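Local coordinates for protein ATP-dependent CLP protease, putative (PDB 2F6I) that probably hydrolyses proteins to small peptides as the serine protease of an ATP-dependent Clp system, this chain being its ClpP catalytic domain, at residues I48-L61 with G85-I99. Residues are numbered along the deposited sequence; the frame is centred on the assembly and turned at random.
Sequences INKKTADELISQLL and GLAILDIFNYIKSDI
Ile88 reaches across from helix 82-94 with its CD1, which meets Leu56 CD2 at 3.7 Å and Ala53 CB at 3.8 Å, while Ile48 CG2 approaches the same methyl from just before helix 50-66. In Ile88 CG1 stands anti to the carbonyl carbon and CD1 anti to CA (chi2 179°), which carries the methyl towards Ala53 and Leu56. One turn on, Ile57 and Ile91 cross at about a right angle, Ile57 CG2 coming 3.6 Å from Ile91 CG1. The other branch of Ile91, CG2, turns to Leu60, whose two methyls part company: CD1 lies 3.8 Å from Phe92 CD1, and CD2 touches Ile99 CD1 at 4.2 Å. That Ile99 methyl sits 3.3 Å above the Phe92 ring plane, over its centre, a CH-pi contact that brings the start of strand 99-104 into the cluster. Leu61 CD2 extends the seam to Ile95 and Tyr94.

The helix axes run almost parallel, 4° apart at 9.7 Å, as successive helices joined through parallel strand 71-77 in the beta-alpha-beta topology of the ClpP fold. Ile42 and Leu44 of strand 41-44 and Ile73 underlie the seam; Ile114 of helix 109-116 packs against Ile88 and Phe92. Asp54 and Glu55 form salt bridges to Lys33 and Lys29 of a neighbouring subunit. No hydrogen bond crosses between the segments, so buried, non-directional apolar packing joins the helices, while polar side chains of helix 50-66 serve the subunit interface.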
ATOM      1  N   ILE C  48      21.208  -2.509  19.726  1.00 51.37           N
ATOM      2  CA  ILE C  48      21.405  -3.807  20.346  1.00 49.98           C
ATOM      3  C   ILE C  48      20.139  -4.625  20.176  1.00 50.54           C
ATOM      4  O   ILE C  48      19.124  -4.368  20.822  1.00 49.34           O
ATOM      5  CB  ILE C  48      21.742  -3.684  21.846  1.00 50.02           C
ATOM      6  CG1 ILE C  48      23.107  -3.009  22.010  1.00 48.94           C
ATOM      7  CG2 ILE C  48      21.750  -5.068  22.495  1.00 47.96           C
ATOM      8  CD1 ILE C  48      23.549  -2.857  23.444  1.00 49.01           C
ATOM      9  N   ASN C  49      20.206  -5.606  19.286  1.00 50.85           N
ATOM     10  CA  ASN C  49      19.071  -6.471  19.020  1.00 51.77           C
ATOM     11  C   ASN C  49      19.548  -7.909  18.893  1.00 52.53           C
ATOM     12  O   ASN C  49      20.733  -8.195  19.039  1.00 53.26           O
ATOM     13  CB  ASN C  49      18.360  -6.028  17.738  1.00 50.51           C
ATOM     14  CG  ASN C  49      19.265  -6.068  16.521  1.00 49.69           C
ATOM     15  OD1 ASN C  49      19.146  -5.238  15.622  1.00 49.18           O
ATOM     16  ND2 ASN C  49      20.162  -7.042  16.479  1.00 50.17           N
ATOM     17  N   LYS C  50      18.613  -8.805  18.613  1.00 53.40           N
ATOM     18  CA  LYS C  50      18.913 -10.219  18.472  1.00 55.31           C
ATOM     19  C   LYS C  50      20.126 -10.471  17.579  1.00 55.31           C
ATOM     20  O   LYS C  50      21.085 -11.130  17.982  1.00 55.37           O
ATOM     21  CB  LYS C  50      17.695 -10.936  17.890  1.00 58.89           C
ATOM     22  CG  LYS C  50      17.759 -12.447  17.947  1.00 61.90           C
ATOM     23  CD  LYS C  50      17.612 -12.937  19.372  1.00 65.03           C
ATOM     24  CE  LYS C  50      17.576 -14.451  19.428  1.00 64.03           C
ATOM     25  NZ  LYS C  50      17.423 -14.904  20.832  1.00 67.46           N
ATOM     26  N   LYS C  51      20.076  -9.931  16.365  1.00 54.56           N
ATOM     27  CA  LYS C  51      21.143 -10.112  15.388  1.00 53.65           C
ATOM     28  C   LYS C  51      22.512  -9.582  15.800  1.00 52.28           C
ATOM     29  O   LYS C  51      23.495 -10.321  15.792  1.00 52.42           O
ATOM     30  CB  LYS C  51      20.731  -9.480  14.056  1.00 55.24           C
ATOM     31  CG  LYS C  51      21.757  -9.635  12.945  1.00 59.30           C
ATOM     32  CD  LYS C  51      21.243  -9.046  11.637  1.00 63.31           C
ATOM     33  CE  LYS C  51      22.292  -9.138  10.536  1.00 65.74           C
ATOM     34  NZ  LYS C  51      23.526  -8.375  10.882  1.00 68.71           N
ATOM     35  N   THR C  52      22.580  -8.304  16.153  1.00 50.90           N
ATOM     36  CA  THR C  52      23.849  -7.696  16.533  1.00 49.30           C
ATOM     37  C   THR C  52      24.442  -8.282  17.812  1.00 48.10           C
ATOM     38  O   THR C  52      25.660  -8.427  17.928  1.00 46.93           O
ATOM     39  CB  THR C  52      23.704  -6.169  16.671  1.00 47.18           C
ATOM     40  OG1 THR C  52      22.785  -5.859  17.725  1.00 47.56           O
ATOM     41  CG2 THR C  52      23.183  -5.580  15.366  1.00 45.96           C
ATOM     42  N   ALA C  53      23.585  -8.626  18.767  1.00 47.34           N
ATOM     43  CA  ALA C  53      24.048  -9.212  20.017  1.00 48.24           C
ATOM     44  C   ALA C  53      24.674 -10.575  19.732  1.00 48.59           C
ATOM     45  O   ALA C  53      25.690 -10.941  20.319  1.00 47.77           O
ATOM     46  CB  ALA C  53      22.885  -9.361  20.990  1.00 46.21           C
ATOM     47  N   ASP C  54      24.061 -11.319  18.817  1.00 50.33           N
ATOM     48  CA  ASP C  54      24.552 -12.641  18.444  1.00 53.07           C
ATOM     49  C   ASP C  54      25.923 -12.563  17.785  1.00 52.22           C
ATOM     50  O   ASP C  54      26.802 -13.373  18.067  1.00 52.37           O
ATOM     51  CB  ASP C  54      23.564 -13.322  17.491  1.00 58.20           C
ATOM     52  CG  ASP C  54      24.124 -14.598  16.877  1.00 63.69           C
ATOM     53  OD1 ASP C  54      24.462 -15.533  17.639  1.00 66.04           O
ATOM     54  OD2 ASP C  54      24.227 -14.666  15.630  1.00 65.27           O
ATOM     55  N   GLU C  55      26.105 -11.583  16.909  1.00 51.59           N
ATOM     56  CA  GLU C  55      27.378 -11.424  16.220  1.00 51.41           C
ATOM     57  C   GLU C  55      28.471 -11.027  17.208  1.00 49.92           C
ATOM     58  O   GLU C  55      29.557 -11.607  17.213  1.00 48.91           O
ATOM     59  CB  GLU C  55      27.258 -10.361  15.126  1.00 53.64           C
ATOM     60  CG  GLU C  55      26.069 -10.559  14.206  1.00 58.95           C
ATOM     61  CD  GLU C  55      26.012  -9.531  13.091  1.00 63.39           C
ATOM     62  OE1 GLU C  55      26.184  -8.324  13.380  1.00 64.27           O
ATOM     63  OE2 GLU C  55      25.787  -9.929  11.926  1.00 64.80           O
ATOM     64  N   LEU C  56      28.177 -10.037  18.045  1.00 48.65           N
ATOM     65  CA  LEU C  56      29.140  -9.561  19.030  1.00 48.05           C
ATOM     66  C   LEU C  56      29.572 -10.684  19.967  1.00 47.63           C
ATOM     67  O   LEU C  56      30.755 -10.817  20.281  1.00 46.55           O
ATOM     68  CB  LEU C  56      28.541  -8.405  19.838  1.00 47.46           C
ATOM     69  CG  LEU C  56      29.470  -7.702  20.828  1.00 47.80           C
ATOM     70  CD1 LEU C  56      30.707  -7.194  20.103  1.00 48.67           C
ATOM     71  CD2 LEU C  56      28.730  -6.550  21.489  1.00 47.37           C
ATOM     72  N   ILE C  57      28.611 -11.490  20.413  1.00 47.26           N
ATOM     73  CA  ILE C  57      28.914 -12.603  21.303  1.00 47.12           C
ATOM     74  C   ILE C  57      29.808 -13.606  20.578  1.00 47.59           C
ATOM     75  O   ILE C  57      30.812 -14.060  21.127  1.00 48.06           O
ATOM     76  CB  ILE C  57      27.624 -13.304  21.782  1.00 46.54           C
ATOM     77  CG1 ILE C  57      26.878 -12.389  22.753  1.00 45.98           C
ATOM     78  CG2 ILE C  57      27.960 -14.632  22.454  1.00 45.25           C
ATOM     79  CD1 ILE C  57      25.566 -12.953  23.250  1.00 47.15           C
ATOM     80  N   SER C  58      29.446 -13.944  19.345  1.00 47.26           N
ATOM     81  CA  SER C  58      30.242 -14.880  18.557  1.00 48.73           C
ATOM     82  C   SER C  58      31.675 -14.380  18.479  1.00 48.41           C
ATOM     83  O   SER C  58      32.626 -15.129  18.712  1.00 48.41           O
ATOM     84  CB  SER C  58      29.684 -15.004  17.139  1.00 47.34           C
ATOM     85  OG  SER C  58      28.427 -15.648  17.147  1.00 54.63           O
ATOM     86  N   GLN C  59      31.810 -13.101  18.149  1.00 49.13           N
ATOM     87  CA  GLN C  59      33.107 -12.458  18.016  1.00 49.63           C
ATOM     88  C   GLN C  59      33.912 -12.449  19.309  1.00 48.38           C
ATOM     89  O   GLN C  59      35.121 -12.683  19.291  1.00 47.74           O
ATOM     90  CB  GLN C  59      32.912 -11.034  17.492  1.00 51.18           C
ATOM     91  CG  GLN C  59      32.565 -10.996  16.010  1.00 54.04           C
ATOM     92  CD  GLN C  59      31.743  -9.788  15.624  1.00 56.31           C
ATOM     93  OE1 GLN C  59      32.032  -8.663  16.034  1.00 60.33           O
ATOM     94  NE2 GLN C  59      30.710 -10.012  14.820  1.00 57.25           N
ATOM     95  N   LEU C  60      33.245 -12.183  20.428  1.00 46.87           N
ATOM     96  CA  LEU C  60      33.928 -12.161  21.714  1.00 46.15           C
ATOM     97  C   LEU C  60      34.435 -13.556  22.053  1.00 47.35           C
ATOM     98  O   LEU C  60      35.601 -13.731  22.414  1.00 47.29           O
ATOM     99  CB  LEU C  60      32.990 -11.656  22.815  1.00 45.16           C
ATOM    100  CG  LEU C  60      32.663 -10.159  22.762  1.00 43.54           C
ATOM    101  CD1 LEU C  60      31.561  -9.821  23.747  1.00 41.49           C
ATOM    102  CD2 LEU C  60      33.916  -9.360  23.061  1.00 41.58           C
ATOM    103  N   LEU C  61      33.561 -14.550  21.920  1.00 47.16           N
ATOM    104  CA  LEU C  61      33.939 -15.929  22.208  1.00 47.47           C
ATOM    105  C   LEU C  61      35.072 -16.371  21.289  1.00 48.42           C
ATOM    106  O   LEU C  61      35.971 -17.102  21.706  1.00 48.75           O
ATOM    107  CB  LEU C  61      32.736 -16.862  22.036  1.00 46.96           C
ATOM    108  CG  LEU C  61      31.598 -16.693  23.045  1.00 46.48           C
ATOM    109  CD1 LEU C  61      30.434 -17.590  22.664  1.00 46.28           C
ATOM    110  CD2 LEU C  61      32.097 -17.030  24.438  1.00 45.65           C
ATOM    111  N   GLY C  85      21.013  -7.336  25.779  1.00 49.46           N
ATOM    112  CA  GLY C  85      22.054  -6.533  26.391  1.00 48.09           C
ATOM    113  C   GLY C  85      22.670  -7.284  27.553  1.00 48.32           C
ATOM    114  O   GLY C  85      23.891  -7.368  27.679  1.00 48.58           O
ATOM    115  N   LEU C  86      21.816  -7.837  28.409  1.00 47.95           N
ATOM    116  CA  LEU C  86      22.280  -8.591  29.560  1.00 46.67           C
ATOM    117  C   LEU C  86      23.011  -9.853  29.113  1.00 46.73           C
ATOM    118  O   LEU C  86      23.856 -10.379  29.836  1.00 46.08           O
ATOM    119  CB  LEU C  86      21.096  -8.942  30.461  1.00 45.96           C
ATOM    120  CG  LEU C  86      20.481  -7.707  31.123  1.00 48.71           C
ATOM    121  CD1 LEU C  86      19.148  -8.056  31.774  1.00 49.11           C
ATOM    122  CD2 LEU C  86      21.463  -7.144  32.145  1.00 47.34           C
ATOM    123  N   ALA C  87      22.686 -10.331  27.913  1.00 45.94           N
ATOM    124  CA  ALA C  87      23.338 -11.516  27.370  1.00 44.52           C
ATOM    125  C   ALA C  87      24.775 -11.147  27.026  1.00 44.25           C
ATOM    126  O   ALA C  87      25.713 -11.889  27.327  1.00 42.15           O
ATOM    127  CB  ALA C  87      22.610 -11.996  26.128  1.00 43.87           C
ATOM    128  N   ILE C  88      24.942  -9.991  26.389  1.00 43.76           N
ATOM    129  CA  ILE C  88      26.267  -9.523  26.020  1.00 44.94           C
ATOM    130  C   ILE C  88      27.083  -9.284  27.289  1.00 47.32           C
ATOM    131  O   ILE C  88      28.283  -9.560  27.328  1.00 47.57           O
ATOM    132  CB  ILE C  88      26.192  -8.214  25.207  1.00 42.04           C
ATOM    133  CG1 ILE C  88      25.546  -8.490  23.848  1.00 42.44           C
ATOM    134  CG2 ILE C  88      27.579  -7.630  25.026  1.00 40.44           C
ATOM    135  CD1 ILE C  88      25.391  -7.259  22.977  1.00 39.23           C
ATOM    136  N   LEU C  89      26.419  -8.780  28.325  1.00 48.12           N
ATOM    137  CA  LEU C  89      27.079  -8.510  29.596  1.00 49.94           C
ATOM    138  C   LEU C  89      27.605  -9.818  30.193  1.00 50.55           C
ATOM    139  O   LEU C  89      28.732  -9.869  30.690  1.00 49.98           O
ATOM    140  CB  LEU C  89      26.103  -7.842  30.569  1.00 51.14           C
ATOM    141  CG  LEU C  89      26.708  -7.116  31.773  1.00 52.42           C
ATOM    142  CD1 LEU C  89      27.556  -5.947  31.291  1.00 51.96           C
ATOM    143  CD2 LEU C  89      25.595  -6.617  32.687  1.00 53.30           C
ATOM    144  N   ASP C  90      26.790 -10.871  30.141  1.00 50.22           N
ATOM    145  CA  ASP C  90      27.199 -12.170  30.665  1.00 51.00           C
ATOM    146  C   ASP C  90      28.453 -12.651  29.947  1.00 51.17           C
ATOM    147  O   ASP C  90      29.420 -13.074  30.584  1.00 50.95           O
ATOM    148  CB  ASP C  90      26.091 -13.218  30.487  1.00 52.31           C
ATOM    149  CG  ASP C  90      25.072 -13.194  31.611  1.00 54.52           C
ATOM    150  OD1 ASP C  90      25.429 -12.774  32.731  1.00 56.54           O
ATOM    151  OD2 ASP C  90      23.919 -13.616  31.380  1.00 56.13           O
ATOM    152  N   ILE C  91      28.428 -12.586  28.619  1.00 49.82           N
ATOM    153  CA  ILE C  91      29.559 -13.013  27.808  1.00 49.75           C
ATOM    154  C   ILE C  91      30.785 -12.179  28.158  1.00 51.75           C
ATOM    155  O   ILE C  91      31.897 -12.698  28.258  1.00 51.68           O
ATOM    156  CB  ILE C  91      29.246 -12.869  26.297  1.00 49.15           C
ATOM    157  CG1 ILE C  91      28.077 -13.784  25.921  1.00 48.08           C
ATOM    158  CG2 ILE C  91      30.469 -13.223  25.462  1.00 47.41           C
ATOM    159  CD1 ILE C  91      28.324 -15.254  26.217  1.00 46.53           C
ATOM    160  N   PHE C  92      30.567 -10.883  28.347  1.00 54.63           N
ATOM    161  CA  PHE C  92      31.637  -9.959  28.697  1.00 56.78           C
ATOM    162  C   PHE C  92      32.428 -10.482  29.885  1.00 57.91           C
ATOM    163  O   PHE C  92      33.653 -10.571  29.840  1.00 58.58           O
ATOM    164  CB  PHE C  92      31.050  -8.598  29.065  1.00 58.69           C
ATOM    165  CG  PHE C  92      31.320  -7.525  28.058  1.00 60.17           C
ATOM    166  CD1 PHE C  92      30.895  -7.662  26.741  1.00 61.12           C
ATOM    167  CD2 PHE C  92      31.982  -6.359  28.433  1.00 61.69           C
ATOM    168  CE1 PHE C  92      31.122  -6.650  25.809  1.00 61.73           C
ATOM    169  CE2 PHE C  92      32.214  -5.342  27.512  1.00 63.12           C
ATOM    170  CZ  PHE C  92      31.782  -5.489  26.195  1.00 63.30           C
ATOM    171  N   ASN C  93      31.710 -10.827  30.947  1.00 59.28           N
ATOM    172  CA  ASN C  93      32.328 -11.315  32.171  1.00 60.65           C
ATOM    173  C   ASN C  93      32.595 -12.814  32.187  1.00 60.67           C
ATOM    174  O   ASN C  93      33.117 -13.347  33.165  1.00 60.41           O
ATOM    175  CB  ASN C  93      31.462 -10.922  33.366  1.00 60.96           C
ATOM    176  CG  ASN C  93      31.404  -9.423  33.567  1.00 61.86           C
ATOM    177  OD1 ASN C  93      32.407  -8.790  33.903  1.00 63.52           O
ATOM    178  ND2 ASN C  93      30.232  -8.843  33.349  1.00 62.17           N
ATOM    179  N   TYR C  94      32.240 -13.492  31.103  1.00 61.17           N
ATOM    180  CA  TYR C  94      32.466 -14.927  31.009  1.00 61.34           C
ATOM    181  C   TYR C  94      33.872 -15.186  30.463  1.00 59.86           C
ATOM    182  O   TYR C  94      34.598 -16.044  30.966  1.00 59.41           O
ATOM    183  CB  TYR C  94      31.433 -15.568  30.079  1.00 63.68           C
ATOM    184  CG  TYR C  94      31.587 -17.065  29.910  1.00 67.57           C
ATOM    185  CD1 TYR C  94      31.167 -17.696  28.739  1.00 69.84           C
ATOM    186  CD2 TYR C  94      32.143 -17.852  30.918  1.00 69.31           C
ATOM    187  CE1 TYR C  94      31.298 -19.073  28.575  1.00 71.42           C
ATOM    188  CE2 TYR C  94      32.278 -19.231  30.764  1.00 71.03           C
ATOM    189  CZ  TYR C  94      31.854 -19.833  29.590  1.00 72.18           C
ATOM    190  OH  TYR C  94      31.991 -21.191  29.428  1.00 75.33           O
ATOM    191  N   ILE C  95      34.252 -14.430  29.437  1.00 57.02           N
ATOM    192  CA  ILE C  95      35.561 -14.590  28.822  1.00 55.40           C
ATOM    193  C   ILE C  95      36.695 -14.135  29.738  1.00 55.44           C
ATOM    194  O   ILE C  95      36.500 -13.309  30.628  1.00 54.78           O
ATOM    195  CB  ILE C  95      35.648 -13.818  27.482  1.00 52.26           C
ATOM    196  CG1 ILE C  95      35.482 -12.319  27.721  1.00 50.90           C
ATOM    197  CG2 ILE C  95      34.567 -14.313  26.535  1.00 51.80           C
ATOM    198  CD1 ILE C  95      35.675 -11.476  26.479  1.00 50.63           C
ATOM    199  N   LYS C  96      37.880 -14.690  29.512  1.00 56.56           N
ATOM    200  CA  LYS C  96      39.056 -14.357  30.305  1.00 57.72           C
ATOM    201  C   LYS C  96      39.617 -12.989  29.938  1.00 57.36           C
ATOM    202  O   LYS C  96      40.010 -12.218  30.815  1.00 57.07           O
ATOM    203  CB  LYS C  96      40.136 -15.428  30.117  1.00 59.80           C
ATOM    204  CG  LYS C  96      40.053 -16.583  31.111  1.00 64.15           C
ATOM    205  CD  LYS C  96      38.660 -17.194  31.167  1.00 67.49           C
ATOM    206  CE  LYS C  96      38.547 -18.216  32.290  1.00 68.95           C
ATOM    207  NZ  LYS C  96      37.154 -18.728  32.436  1.00 70.49           N
ATOM    208  N   SER C  97      39.646 -12.693  28.641  1.00 56.46           N
ATOM    209  CA  SER C  97      40.163 -11.421  28.151  1.00 55.12           C
ATOM    210  C   SER C  97      39.485 -10.231  28.817  1.00 55.90           C
ATOM    211  O   SER C  97      38.279 -10.242  29.065  1.00 55.55           O
ATOM    212  CB  SER C  97      39.966 -11.309  26.638  1.00 52.71           C
ATOM    213  OG  SER C  97      40.668 -12.320  25.946  1.00 53.99           O
ATOM    214  N   ASP C  98      40.272  -9.203  29.109  1.00 55.89           N
ATOM    215  CA  ASP C  98      39.733  -7.996  29.708  1.00 56.50           C
ATOM    216  C   ASP C  98      39.241  -7.124  28.564  1.00 55.18           C
ATOM    217  O   ASP C  98      39.774  -7.178  27.456  1.00 54.53           O
ATOM    218  CB  ASP C  98      40.808  -7.274  30.513  1.00 59.78           C
ATOM    219  CG  ASP C  98      41.023  -7.893  31.883  1.00 64.02           C
ATOM    220  OD1 ASP C  98      41.230  -9.122  31.956  1.00 68.45           O
ATOM    221  OD2 ASP C  98      40.986  -7.154  32.889  1.00 66.63           O
ATOM    222  N   ILE C  99      38.223  -6.320  28.834  1.00 53.38           N
ATOM    223  CA  ILE C  99      37.652  -5.470  27.806  1.00 52.03           C
ATOM    224  C   ILE C  99      37.727  -3.987  28.117  1.00 51.25           C
ATOM    225  O   ILE C  99      37.177  -3.533  29.117  1.00 51.01           O
ATOM    226  CB  ILE C  99      36.169  -5.830  27.573  1.00 52.22           C
ATOM    227  CG1 ILE C  99      36.059  -7.271  27.075  1.00 53.59           C
ATOM    228  CG2 ILE C  99      35.538  -4.851  26.588  1.00 52.24           C
ATOM    229  CD1 ILE C  99      34.643  -7.731  26.822  1.00 54.39           C
TER